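Local coordinates for putative branched chain amino acid ABC transporter, periplasmic amino acid-binding protein (Brucella ovis, PDB 4XFK) that probably serves as the periplasmic substrate-binding component of an ABC transport system for amino acids, and belongs to the leucine-binding protein family, at residues T175-A180 against Y185-K190; G78-V83 against G318-T323; G28-A33 against T288-S293; G339-R344 against H348-P353. The protein carries 1 engineered substitution. One frame throughout, in Å; residues are numbered along the deposited sequence.

Interaction 1 of 4, residues T175-A180 against Y185-K190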
loop_
_atom_site.group_PDB
_atom_site.type_symbol
_atom_site.label_atom_id
_atom_site.label_comp_id
_atom_site.label_asym_id
_atom_site.label_seq_id
_atom_site.Cartn_x
_atom_site.Cartn_y
_atom_site.Cartn_z
ATOM N N THR A 175 -10.787 11.469 5.587
ATOM C CA THR A 175 -10.792 10.438 6.622
ATOM C C THR A 175 -10.409 11.002 7.989
ATOM O O THR A 175 -11.095 10.766 8.983
ATOM C CB THR A 175 -9.816 9.308 6.257
ATOM O OG1 THR A 175 -10.231 8.691 5.034
ATOM C CG2 THR A 175 -9.770 8.262 7.359
ATOM N N VAL A 176 -9.322 11.765 8.032
ATOM C CA VAL A 176 -8.856 12.365 9.274
ATOM C C VAL A 176 -9.924 13.297 9.868
ATOM O O VAL A 176 -10.189 13.264 11.070
ATOM C CB VAL A 176 -7.519 13.110 9.046
ATOM C CG1 VAL A 176 -7.192 14.022 10.219
ATOM C CG2 VAL A 176 -6.388 12.112 8.798
ATOM N N VAL A 177 -10.556 14.102 9.017
ATOM C CA VAL A 177 -11.643 14.982 9.445
ATOM C C VAL A 177 -12.854 14.179 9.928
ATOM O O VAL A 177 -13.438 14.503 10.954
ATOM C CB VAL A 177 -12.059 15.934 8.303
ATOM C CG1 VAL A 177 -13.380 16.637 8.618
ATOM C CG2 VAL A 177 -10.954 16.944 8.039
ATOM N N ALA A 178 -13.214 13.121 9.202
ATOM C CA ALA A 178 -14.378 12.309 9.559
ATOM C C ALA A 178 -14.219 11.606 10.903
ATOM O O ALA A 178 -15.203 11.416 11.620
ATOM C CB ALA A 178 -14.692 11.295 8.460
ATOM N N ASN A 179 -12.986 11.235 11.246
ATOM C CA ASN A 179 -12.716 10.482 12.471
ATOM C C ASN A 179 -12.462 11.351 13.705
ATOM O O ASN A 179 -12.350 10.835 14.822
ATOM C CB ASN A 179 -11.522 9.542 12.267
ATOM C CG ASN A 179 -11.824 8.408 11.312
ATOM O OD1 ASN A 179 -12.976 8.016 11.142
ATOM N ND2 ASN A 179 -10.786 7.871 10.686
ATOM N N ALA A 180 -12.368 12.661 13.503
ATOM C CA ALA A 180 -11.965 13.586 14.561
ATOM C C ALA A 180 -12.868 13.510 15.792
ATOM O O ALA A 180 -12.389 13.417 16.932
ATOM C CB ALA A 180 -11.934 15.004 14.023
ATOM N N TYR A 185 -9.696 14.313 18.373
ATOM C CA TYR A 185 -8.783 15.407 18.119
ATOM C C TYR A 185 -9.552 16.465 17.354
ATOM O O TYR A 185 -10.572 16.172 16.727
ATOM C CB TYR A 185 -7.550 14.931 17.339
ATOM C CG TYR A 185 -7.886 14.102 16.119
ATOM C CD1 TYR A 185 -8.173 14.709 14.904
ATOM C CD2 TYR A 185 -7.925 12.709 16.182
ATOM C CE1 TYR A 185 -8.496 13.964 13.786
ATOM C CE2 TYR A 185 -8.243 11.953 15.067
ATOM C CZ TYR A 185 -8.526 12.586 13.875
ATOM O OH TYR A 185 -8.850 11.842 12.767
ATOM N N GLU A 186 -9.086 17.701 17.439
ATOM C CA GLU A 186 -9.618 18.755 16.602
ATOM C C GLU A 186 -8.643 18.983 15.464
ATOM O O GLU A 186 -7.442 19.142 15.695
ATOM C CB GLU A 186 -9.793 20.041 17.406
ATOM C CG GLU A 186 -10.344 21.201 16.591
ATOM C CD GLU A 186 -10.372 22.509 17.354
ATOM O OE1 GLU A 186 -10.412 22.488 18.604
ATOM O OE2 GLU A 186 -10.353 23.563 16.687
ATOM N N VAL A 187 -9.151 18.986 14.239
ATOM C CA VAL A 187 -8.325 19.343 13.099
ATOM C C VAL A 187 -8.273 20.868 13.048
ATOM O O VAL A 187 -9.155 21.521 12.481
ATOM C CB VAL A 187 -8.851 18.732 11.780
ATOM C CG1 VAL A 187 -7.920 19.064 10.631
ATOM C CG2 VAL A 187 -8.977 17.217 11.919
ATOM N N VAL A 188 -7.246 21.424 13.686
ATOM C CA VAL A 188 -7.111 22.870 13.864
ATOM C C VAL A 188 -6.939 23.576 12.528
ATOM O O VAL A 188 -7.489 24.657 12.299
ATOM C CB VAL A 188 -5.900 23.195 14.764
ATOM C CG1 VAL A 188 -5.611 24.691 14.778
ATOM C CG2 VAL A 188 -6.138 22.681 16.172
ATOM N N ASP A 189 -6.160 22.959 11.647
ATOM C CA ASP A 189 -5.911 23.530 10.338
ATOM C C ASP A 189 -5.541 22.393 9.405
ATOM O O ASP A 189 -5.198 21.300 9.856
ATOM C CB ASP A 189 -4.794 24.581 10.424
ATOM C CG ASP A 189 -4.811 25.559 9.266
ATOM O OD1 ASP A 189 -5.732 25.483 8.425
ATOM O OD2 ASP A 189 -3.903 26.420 9.205
ATOM N N LYS A 190 -5.653 22.636 8.107
ATOM C CA LYS A 190 -5.347 21.608 7.125
ATOM C C LYS A 190 -4.883 22.220 5.814
ATOM O O LYS A 190 -5.197 23.372 5.506
ATOM C CB LYS A 190 -6.552 20.690 6.903
ATOM C CG LYS A 190 -7.789 21.387 6.375
ATOM C CD LYS A 190 -9.028 20.526 6.570
ATOM C CE LYS A 190 -10.294 21.334 6.342
ATOM N NZ LYS A 190 -11.519 20.533 6.628
HETATM O O HOH W 1 -8.268 9.299 11.394
#
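Tyr-185 lies across the last turns of helix 167-184 and is bonded to it at both ends. Its OH donates to the carbonyl O of Val-176, 2.6 Å away. This short bond lies in the carbonyl plane and falls on a lone pair. At the other end, Tyr-185 N donates to Ala-180 O at 3.2 Å, with an N-H...O angle of 153°. Between these two bonds the ring rests on the helix. The CA of Ala-180 sits over one face, 3.8 Å from the ring centroid, in a CH-pi contact. Ala-180 CB approaches CE1 of Tyr-185 to 3.6 Å. The side chain of Val-176 crosses that of Tyr-185 at about a right angle, its CG1 lying 3.8 Å from CE1.

Val-187 continues the apolar seam along the strand. Its CG2 lies in the plane of the Tyr-185 ring, at the edge, and meets Val-176 CG1 at 4.0 Å. The extended chain of Lys-190 crosses Val-177 at about a right angle, NZ lying 3.9 Å from Val-177 CG2.

The chi1 of 49° at Tyr-185 places CG between backbone N and carbonyl carbon, and this folds the ring back over the helix. A water donates to the hydroxyl and accepts from Asn-179 ND2. Farther out, Phe-217 meets the ring at about 45°, and strand 158-164 pairs with strand 186-193. The contact is the second half of a beta-alpha-beta unit.

The hydroxyl donates to Val-176 O and accepts from the water. It is thus satisfied in both roles, which probably anchors the end of the ring on the helix.

Interaction 2 of 4, residues G78-V83 against G318-T323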
loop_
_atom_site.group_PDB
_atom_site.type_symbol
_atom_site.label_atom_id
_atom_site.label_comp_id
_atom_site.label_asym_id
_atom_site.label_seq_id
_atom_site.Cartn_x
_atom_site.Cartn_y
_atom_site.Cartn_z
ATOM N N GLY A 78 -0.203 -10.545 -24.263
ATOM C CA GLY A 78 -0.747 -11.765 -23.695
ATOM C C GLY A 78 -0.901 -11.781 -22.182
ATOM O O GLY A 78 -1.229 -12.810 -21.608
ATOM N N ALA A 79 -0.678 -10.649 -21.520
ATOM C CA ALA A 79 -0.846 -10.608 -20.069
ATOM C C ALA A 79 -2.307 -10.835 -19.703
ATOM O O ALA A 79 -3.198 -10.177 -20.248
ATOM C CB ALA A 79 -0.358 -9.282 -19.501
ATOM N N GLN A 80 -2.555 -11.763 -18.784
ATOM C CA GLN A 80 -3.904 -11.974 -18.259
ATOM C C GLN A 80 -4.090 -11.242 -16.936
ATOM O O GLN A 80 -5.203 -11.156 -16.414
ATOM C CB GLN A 80 -4.194 -13.464 -18.040
ATOM C CG GLN A 80 -3.943 -14.367 -19.236
ATOM C CD GLN A 80 -2.602 -15.074 -19.127
ATOM O OE1 GLN A 80 -1.715 -14.637 -18.388
ATOM N NE2 GLN A 80 -2.444 -16.165 -19.862
ATOM N N ILE A 81 -2.987 -10.747 -16.380
ATOM C CA ILE A 81 -2.977 -10.087 -15.080
ATOM C C ILE A 81 -2.081 -8.856 -15.150
ATOM O O ILE A 81 -0.974 -8.910 -15.707
ATOM C CB ILE A 81 -2.450 -11.023 -13.971
ATOM C CG1 ILE A 81 -3.227 -12.342 -13.981
ATOM C CG2 ILE A 81 -2.508 -10.337 -12.602
ATOM C CD1 ILE A 81 -2.919 -13.231 -12.827
ATOM N N ILE A 82 -2.587 -7.750 -14.609
ATOM C CA ILE A 82 -1.854 -6.496 -14.479
ATOM C C ILE A 82 -1.616 -6.239 -12.996
ATOM O O ILE A 82 -2.556 -6.325 -12.202
ATOM C CB ILE A 82 -2.691 -5.312 -15.019
ATOM C CG1 ILE A 82 -3.124 -5.553 -16.472
ATOM C CG2 ILE A 82 -1.942 -3.982 -14.849
ATOM C CD1 ILE A 82 -1.980 -5.644 -17.453
ATOM N N VAL A 83 -0.386 -5.908 -12.633
ATOM C CA VAL A 83 -0.039 -5.567 -11.258
ATOM C C VAL A 83 0.554 -4.157 -11.201
ATOM O O VAL A 83 1.397 -3.795 -12.037
ATOM C CB VAL A 83 0.985 -6.563 -10.712
ATOM C CG1 VAL A 83 1.548 -6.085 -9.407
ATOM C CG2 VAL A 83 0.354 -7.957 -10.582
ATOM N N GLY A 318 -6.097 -27.125 -19.625
ATOM C CA GLY A 318 -4.866 -26.440 -19.971
ATOM C C GLY A 318 -4.995 -24.939 -20.151
ATOM O O GLY A 318 -3.992 -24.231 -20.162
ATOM N N LYS A 319 -6.223 -24.451 -20.301
ATOM C CA LYS A 319 -6.448 -23.021 -20.486
ATOM C C LYS A 319 -6.471 -22.293 -19.150
ATOM O O LYS A 319 -6.769 -22.882 -18.111
ATOM C CB LYS A 319 -7.756 -22.761 -21.236
ATOM N N ILE A 320 -6.147 -21.008 -19.185
ATOM C CA ILE A 320 -6.206 -20.186 -17.989
ATOM C C ILE A 320 -7.469 -19.348 -17.987
ATOM O O ILE A 320 -7.761 -18.648 -18.950
ATOM C CB ILE A 320 -4.973 -19.308 -17.877
ATOM C CG1 ILE A 320 -3.757 -20.208 -17.649
ATOM C CG2 ILE A 320 -5.145 -18.283 -16.758
ATOM C CD1 ILE A 320 -2.490 -19.481 -17.439
ATOM N N ASN A 321 -8.218 -19.441 -16.896
ATOM C CA ASN A 321 -9.502 -18.770 -16.770
ATOM C C ASN A 321 -9.428 -17.766 -15.635
ATOM O O ASN A 321 -9.381 -18.140 -14.468
ATOM C CB ASN A 321 -10.592 -19.812 -16.514
ATOM C CG ASN A 321 -11.982 -19.222 -16.526
ATOM O OD1 ASN A 321 -12.254 -18.227 -15.864
ATOM N ND2 ASN A 321 -12.879 -19.843 -17.287
ATOM N N THR A 322 -9.418 -16.485 -15.983
ATOM C CA THR A 322 -9.257 -15.450 -14.975
ATOM C C THR A 322 -10.472 -15.318 -14.059
ATOM O O THR A 322 -10.342 -14.833 -12.949
ATOM C CB THR A 322 -8.940 -14.097 -15.606
ATOM O OG1 THR A 322 -9.908 -13.827 -16.620
ATOM C CG2 THR A 322 -7.549 -14.103 -16.233
ATOM N N THR A 323 -11.650 -15.736 -14.515
ATOM C CA THR A 323 -12.814 -15.720 -13.638
ATOM C C THR A 323 -12.643 -16.756 -12.537
ATOM O O THR A 323 -12.923 -16.481 -11.373
ATOM C CB THR A 323 -14.122 -15.953 -14.407
ATOM O OG1 THR A 323 -14.219 -14.964 -15.434
ATOM C CG2 THR A 323 -15.326 -15.836 -13.471
#
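Gln-80 meets Thr-322 with its first side-chain carbon. CB lies 3.9 Å from the methyl CG2 of Thr-322, a plain van der Waals contact. The same methyl also sits 3.8 Å from the backbone O of Gln-80. Thr-322 turns this methyl toward Gln-80, while its hydroxyl OG1 bonds to Glu-109 O.

Beyond CB the chain of Gln-80 bends at CG, with chi2 at 99°, and crosses Ile-320 at about a right angle. At the tip, NE2 approaches CD1 of Ile-320 to 4.1 Å. This is loose packing of an amide against a methyl. The amide has its polar partners outside these segments: OE1 accepts from Lys-13 N, and NE2 bonds to Pro-11 O. The amide is therefore gripped at both atoms by Pro-11 and Lys-13, at the start of strand 13-18.

On the other segment, Asn-321 is the N-cap of helix 322-331. Its OD1 accepts a weak bond from Thr-323 N at 2.9 Å and also bonds to Asp-324 N.

The contact thus sets the capped start of one helix against the entry of strand 81-84, the middle strand of a five-stranded parallel sheet with the order 2-1-3-4-5, characteristic of a lobe of a type I periplasmic binding protein, the class of the leucine-binding family.

Interaction 3 of 4, residues G28-A33 against T288-S293. With NA (sodium ion), chain D.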
loop_
_atom_site.group_PDB
_atom_site.type_symbol
_atom_site.label_atom_id
_atom_site.label_comp_id
_atom_site.label_asym_id
_atom_site.label_seq_id
_atom_site.Cartn_x
_atom_site.Cartn_y
_atom_site.Cartn_z
ATOM N N GLY A 28 8.343 2.593 -7.141
ATOM C CA GLY A 28 8.120 1.571 -8.153
ATOM C C GLY A 28 9.142 0.452 -8.077
ATOM O O GLY A 28 8.808 -0.721 -8.267
ATOM N N LEU A 29 10.389 0.795 -7.760
ATOM C CA LEU A 29 11.433 -0.227 -7.649
ATOM C C LEU A 29 11.246 -1.133 -6.434
ATOM O O LEU A 29 11.685 -2.285 -6.439
ATOM C CB LEU A 29 12.822 0.416 -7.648
ATOM C CG LEU A 29 13.241 0.971 -9.007
ATOM C CD1 LEU A 29 14.466 1.861 -8.855
ATOM C CD2 LEU A 29 13.525 -0.160 -9.989
ATOM N N LEU A 30 10.603 -0.624 -5.382
ATOM C CA LEU A 30 10.286 -1.462 -4.228
ATOM C C LEU A 30 9.113 -2.392 -4.560
ATOM O O LEU A 30 9.103 -3.546 -4.124
ATOM C CB LEU A 30 10.028 -0.619 -2.972
ATOM C CG LEU A 30 11.259 0.169 -2.494
ATOM C CD1 LEU A 30 10.877 1.092 -1.336
ATOM C CD2 LEU A 30 12.421 -0.770 -2.107
ATOM N N TYR A 31 8.147 -1.913 -5.350
ATOM C CA TYR A 31 7.144 -2.834 -5.913
ATOM C C TYR A 31 7.826 -3.924 -6.732
ATOM O O TYR A 31 7.489 -5.099 -6.598
ATOM C CB TYR A 31 6.048 -2.111 -6.739
ATOM C CG TYR A 31 5.023 -1.486 -5.827
ATOM C CD1 TYR A 31 4.080 -2.273 -5.179
ATOM C CD2 TYR A 31 5.025 -0.115 -5.577
ATOM C CE1 TYR A 31 3.161 -1.714 -4.315
ATOM C CE2 TYR A 31 4.108 0.461 -4.703
ATOM C CZ TYR A 31 3.179 -0.341 -4.073
ATOM O OH TYR A 31 2.284 0.222 -3.185
ATOM N N ARG A 32 8.779 -3.543 -7.575
ATOM C CA ARG A 32 9.498 -4.537 -8.356
ATOM C C ARG A 32 10.178 -5.563 -7.459
ATOM O O ARG A 32 10.068 -6.757 -7.696
ATOM C CB ARG A 32 10.528 -3.873 -9.256
ATOM C CG ARG A 32 11.277 -4.864 -10.132
ATOM C CD ARG A 32 12.289 -4.151 -10.993
ATOM N NE ARG A 32 13.075 -5.071 -11.809
ATOM C CZ ARG A 32 14.208 -5.631 -11.390
ATOM N NH1 ARG A 32 14.657 -5.365 -10.170
ATOM N NH2 ARG A 32 14.887 -6.443 -12.177
ATOM N N ALA A 33 10.873 -5.102 -6.425
ATOM C CA ALA A 33 11.560 -6.020 -5.514
ATOM C C ALA A 33 10.575 -7.009 -4.882
ATOM O O ALA A 33 10.843 -8.208 -4.817
ATOM C CB ALA A 33 12.324 -5.248 -4.439
ATOM N N THR A 288 16.557 -9.678 -1.470
ATOM C CA THR A 288 16.528 -8.361 -2.102
ATOM C C THR A 288 17.685 -7.462 -1.706
ATOM O O THR A 288 17.946 -6.468 -2.375
ATOM C CB THR A 288 15.247 -7.591 -1.761
ATOM O OG1 THR A 288 15.328 -7.137 -0.404
ATOM C CG2 THR A 288 14.025 -8.471 -1.951
ATOM N N GLY A 289 18.355 -7.781 -0.603
ATOM C CA GLY A 289 19.417 -6.932 -0.103
ATOM C C GLY A 289 18.996 -5.967 1.000
ATOM O O GLY A 289 19.856 -5.348 1.623
ATOM N N HIS A 290 17.689 -5.823 1.249
ATOM C CA HIS A 290 17.215 -4.931 2.306
ATOM C C HIS A 290 16.041 -5.544 3.059
ATOM O O HIS A 290 15.337 -6.409 2.540
ATOM C CB HIS A 290 16.814 -3.562 1.737
ATOM C CG HIS A 290 15.759 -3.634 0.677
ATOM N ND1 HIS A 290 16.058 -3.721 -0.665
ATOM C CD2 HIS A 290 14.408 -3.647 0.763
ATOM C CE1 HIS A 290 14.937 -3.776 -1.362
ATOM N NE2 HIS A 290 13.922 -3.736 -0.520
ATOM N N TYR A 291 15.841 -5.098 4.292
ATOM C CA TYR A 291 14.674 -5.498 5.062
ATOM C C TYR A 291 13.415 -4.901 4.431
ATOM O O TYR A 291 13.444 -3.807 3.863
ATOM C CB TYR A 291 14.810 -5.029 6.512
ATOM C CG TYR A 291 15.800 -5.818 7.341
ATOM C CD1 TYR A 291 15.615 -7.178 7.571
ATOM C CD2 TYR A 291 16.905 -5.202 7.912
ATOM C CE1 TYR A 291 16.513 -7.903 8.341
ATOM C CE2 TYR A 291 17.802 -5.916 8.689
ATOM C CZ TYR A 291 17.606 -7.264 8.897
ATOM O OH TYR A 291 18.503 -7.965 9.674
ATOM N N PRO A 292 12.293 -5.619 4.517
ATOM C CA PRO A 292 11.057 -5.131 3.896
ATOM C C PRO A 292 10.399 -4.025 4.715
ATOM O O PRO A 292 10.326 -4.092 5.941
ATOM C CB PRO A 292 10.172 -6.380 3.860
ATOM C CG PRO A 292 10.640 -7.179 5.045
ATOM C CD PRO A 292 12.119 -6.936 5.155
ATOM N N SER A 293 9.920 -2.997 4.034
ATOM C CA SER A 293 9.180 -1.938 4.714
ATOM C C SER A 293 8.297 -1.232 3.698
ATOM O O SER A 293 8.317 -1.566 2.512
ATOM C CB SER A 293 10.132 -0.928 5.354
ATOM O OG SER A 293 10.812 -0.189 4.355
HETATM NA NA NA D . 1.294 2.355 -3.120
HETATM O O HOH W 2 1.283 2.807 -0.900
HETATM O O HOH W 3 2.610 4.101 -3.514
#
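Leu-30 and Ala-33 of helix 26-44 pack against Thr-288, the last residue of helix 274-288, and His-290 in the loop that follows. The contact across the segments is van der Waals. CD2 of Leu-30 lies 3.7 Å from His-290 NE2, on an oblique approach to the ring. CB of Ala-33 sits near the ring plane at the edge, 4.3 Å from CE1 of His-290. The same CB is 4.4 Å from the methyl CG2 of Thr-288.

Polar bonds shape the turn itself. His-290 N donates to Thr-288 OG1 at 3.2 Å, with a nearly straight N-H...O angle of 169°; this is an ST turn. OG1 also bonds to Tyr-284 O and lies over the centre of one face of the imidazole. A chi1 of 58° brings the His-290 ring back above that hydroxyl and toward the helix. NE2 bonds to Glu-296 OE2, so the ring is tied to the start of helix 296-312.

Metal coordination lies on a different side of helix 26-44. Tyr-31 OH binds a sodium ion at 2.4 Å. The sodium ion is also bound by Gly-85 O, Gly-116 O and two waters, whose oxygens lie 2.2 and 2.3 Å from the ion.

The segment 28-33 thus joins a surface packing patch to a five-oxygen sodium site, beside the C-terminal ends of strands 81-84 and 111-114 in the parallel sheet of a periplasmic binding protein.

Interaction 4 of 4, residues G339-R344 against H348-P353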
loop_
_atom_site.group_PDB
_atom_site.type_symbol
_atom_site.label_atom_id
_atom_site.label_comp_id
_atom_site.label_asym_id
_atom_site.label_seq_id
_atom_site.Cartn_x
_atom_site.Cartn_y
_atom_site.Cartn_z
ATOM N N GLY A 339 0.181 -13.001 10.035
ATOM C CA GLY A 339 -1.075 -13.604 10.436
ATOM C C GLY A 339 -2.003 -13.815 9.260
ATOM O O GLY A 339 -1.570 -13.885 8.105
ATOM N N ASP A 340 -3.292 -13.885 9.551
ATOM C CA ASP A 340 -4.261 -14.244 8.532
ATOM C C ASP A 340 -4.507 -13.146 7.520
ATOM O O ASP A 340 -4.593 -11.966 7.856
ATOM C CB ASP A 340 -5.580 -14.675 9.170
ATOM C CG ASP A 340 -5.470 -16.013 9.869
ATOM O OD1 ASP A 340 -4.686 -16.869 9.399
ATOM O OD2 ASP A 340 -6.164 -16.203 10.887
ATOM N N TYR A 341 -4.605 -13.570 6.269
ATOM C CA TYR A 341 -4.900 -12.688 5.184
ATOM C C TYR A 341 -6.024 -13.325 4.350
ATOM O O TYR A 341 -5.950 -14.512 4.011
ATOM C CB TYR A 341 -3.611 -12.562 4.405
ATOM C CG TYR A 341 -3.571 -11.448 3.439
ATOM C CD1 TYR A 341 -4.200 -11.573 2.220
ATOM C CD2 TYR A 341 -2.878 -10.281 3.715
ATOM C CE1 TYR A 341 -4.168 -10.576 1.310
ATOM C CE2 TYR A 341 -2.846 -9.259 2.804
ATOM C CZ TYR A 341 -3.493 -9.424 1.599
ATOM O OH TYR A 341 -3.491 -8.450 0.652
ATOM N N SER A 342 -7.065 -12.554 4.049
ATOM C CA SER A 342 -8.169 -13.059 3.234
ATOM C C SER A 342 -8.730 -11.922 2.392
ATOM O O SER A 342 -8.221 -10.807 2.442
ATOM C CB SER A 342 -9.256 -13.692 4.105
ATOM O OG SER A 342 -9.835 -12.745 4.991
ATOM N N MET A 343 -9.777 -12.206 1.628
ATOM C CA MET A 343 -10.338 -11.233 0.698
ATOM C C MET A 343 -11.831 -11.064 0.921
ATOM O O MET A 343 -12.568 -12.051 0.952
ATOM C CB MET A 343 -10.098 -11.699 -0.743
ATOM C CG MET A 343 -10.622 -10.739 -1.802
ATOM S SD MET A 343 -9.880 -9.093 -1.728
ATOM C CE MET A 343 -8.154 -9.471 -2.042
ATOM N N ARG A 344 -12.288 -9.823 1.067
ATOM C CA ARG A 344 -13.719 -9.573 1.197
ATOM C C ARG A 344 -14.364 -9.578 -0.185
ATOM O O ARG A 344 -13.926 -8.875 -1.094
ATOM C CB ARG A 344 -13.969 -8.256 1.909
ATOM C CG ARG A 344 -15.443 -7.985 2.117
ATOM C CD ARG A 344 -15.643 -6.932 3.191
ATOM N NE ARG A 344 -15.066 -5.645 2.796
ATOM C CZ ARG A 344 -14.892 -4.625 3.629
ATOM N NH1 ARG A 344 -15.222 -4.751 4.908
ATOM N NH2 ARG A 344 -14.373 -3.488 3.190
ATOM N N HIS A 348 -13.779 -6.537 -2.806
ATOM C CA HIS A 348 -12.399 -6.957 -3.066
ATOM C C HIS A 348 -11.356 -6.091 -2.352
ATOM O O HIS A 348 -10.296 -5.771 -2.899
ATOM C CB HIS A 348 -12.107 -7.106 -4.567
ATOM C CG HIS A 348 -12.924 -8.173 -5.222
ATOM N ND1 HIS A 348 -12.948 -8.364 -6.586
ATOM C CD2 HIS A 348 -13.733 -9.122 -4.692
ATOM C CE1 HIS A 348 -13.750 -9.376 -6.869
ATOM N NE2 HIS A 348 -14.239 -9.852 -5.738
ATOM N N GLN A 349 -11.675 -5.739 -1.109
ATOM C CA GLN A 349 -10.700 -5.204 -0.172
ATOM C C GLN A 349 -10.177 -6.352 0.694
ATOM O O GLN A 349 -10.962 -7.073 1.313
ATOM C CB GLN A 349 -11.351 -4.133 0.715
ATOM C CG GLN A 349 -10.463 -3.626 1.833
ATOM C CD GLN A 349 -9.182 -2.995 1.307
ATOM O OE1 GLN A 349 -9.212 -2.054 0.503
ATOM N NE2 GLN A 349 -8.044 -3.514 1.755
ATOM N N ALA A 350 -8.860 -6.539 0.722
ATOM C CA ALA A 350 -8.275 -7.589 1.554
ATOM C C ALA A 350 -8.411 -7.268 3.041
ATOM O O ALA A 350 -8.438 -6.093 3.441
ATOM C CB ALA A 350 -6.814 -7.819 1.194
ATOM N N LYS A 351 -8.511 -8.332 3.838
ATOM C CA LYS A 351 -8.624 -8.265 5.293
ATOM C C LYS A 351 -7.328 -8.787 5.899
ATOM O O LYS A 351 -6.902 -9.902 5.590
ATOM C CB LYS A 351 -9.809 -9.100 5.775
ATOM C CG LYS A 351 -10.027 -9.005 7.272
ATOM C CD LYS A 351 -11.461 -9.320 7.661
ATOM C CE LYS A 351 -11.734 -10.793 7.655
ATOM N NZ LYS A 351 -13.101 -11.023 8.206
ATOM N N PHE A 352 -6.701 -7.983 6.756
ATOM C CA PHE A 352 -5.386 -8.305 7.302
ATOM C C PHE A 352 -5.133 -7.426 8.521
ATOM O O PHE A 352 -5.753 -6.376 8.664
ATOM C CB PHE A 352 -4.303 -8.048 6.244
ATOM C CG PHE A 352 -4.457 -6.731 5.536
ATOM C CD1 PHE A 352 -4.053 -5.547 6.151
ATOM C CD2 PHE A 352 -5.039 -6.665 4.281
ATOM C CE1 PHE A 352 -4.241 -4.331 5.545
ATOM C CE2 PHE A 352 -5.222 -5.441 3.656
ATOM C CZ PHE A 352 -4.816 -4.271 4.288
ATOM N N PRO A 353 -4.219 -7.849 9.407
ATOM C CA PRO A 353 -3.891 -7.018 10.570
ATOM C C PRO A 353 -3.091 -5.763 10.216
ATOM O O PRO A 353 -2.428 -5.699 9.177
ATOM C CB PRO A 353 -3.032 -7.946 11.453
ATOM C CG PRO A 353 -3.100 -9.287 10.841
ATOM C CD PRO A 353 -3.499 -9.132 9.411
#
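The rings of Tyr-341, in the conformer described, and Phe-352 lie side by side and point the same way. Their planes are 18° apart, but with centroids 5.6 Å apart they are slid so far that they barely overlap. CE2 of Tyr-341 touches CD2 of Phe-352 at 3.7 Å. Lys-351 O approaches the tyrosine ring obliquely. The CB of Ala-350 lies in the plane of the phenylalanine ring, at the edge, and 3.4 Å from Tyr-341 OH. That hydroxyl bonds to Phe-134 O. The imidazole of His-348 has Arg-344 O at its edge.

These side chains belong to a beta hairpin of strands 339-343 and 350-360. Ser-342 and Lys-351 form an antiparallel hydrogen-bonded pair, with Ser-342 N to Lys-351 O at 3.1 Å and Lys-351 N to Ser-342 O at 2.9 Å. Met-343 and Ala-350 form the next, non-hydrogen-bonded pair. Toward the turn, Arg-344 N donates to Gln-349 O at 3.1 Å.

The chain of Met-343 is bent at chi2 and chi3. This curls SD against the backbone of His-348 and brings CE to 3.9 Å from Ala-350 CB. The side chains of Arg-344 and Gln-349 cross obliquely, with guanidinium and amide planes 86° apart, and Arg-344 NH2 forms a salt bridge with Asp-347. Gln-349 NE2 donates to Ala-350 O on a lone pair, and OE1 accepts from Arg-133 NE.

The four contacts touch nowhere. Interaction 1 stands apart: its centre is about 43 Å from that of interaction 2 and about 33 Å from that of interaction 3, both on the opposite side of the chain's centre. Interactions 1 and 4 reach the same mixed sheet, with centres about 27 Å apart. Interactions 2 and 3 come closest, about 6 Å between nearest atoms, and their segments alternate along the chain. Strand 81-84 of interaction 2 leads to Gly-85, which shares the sodium ion with Tyr-31 of interaction 3. In interaction 4, the Arg-344 side chain is about 6 Å from a different bound sodium ion, not the one held by Tyr-31.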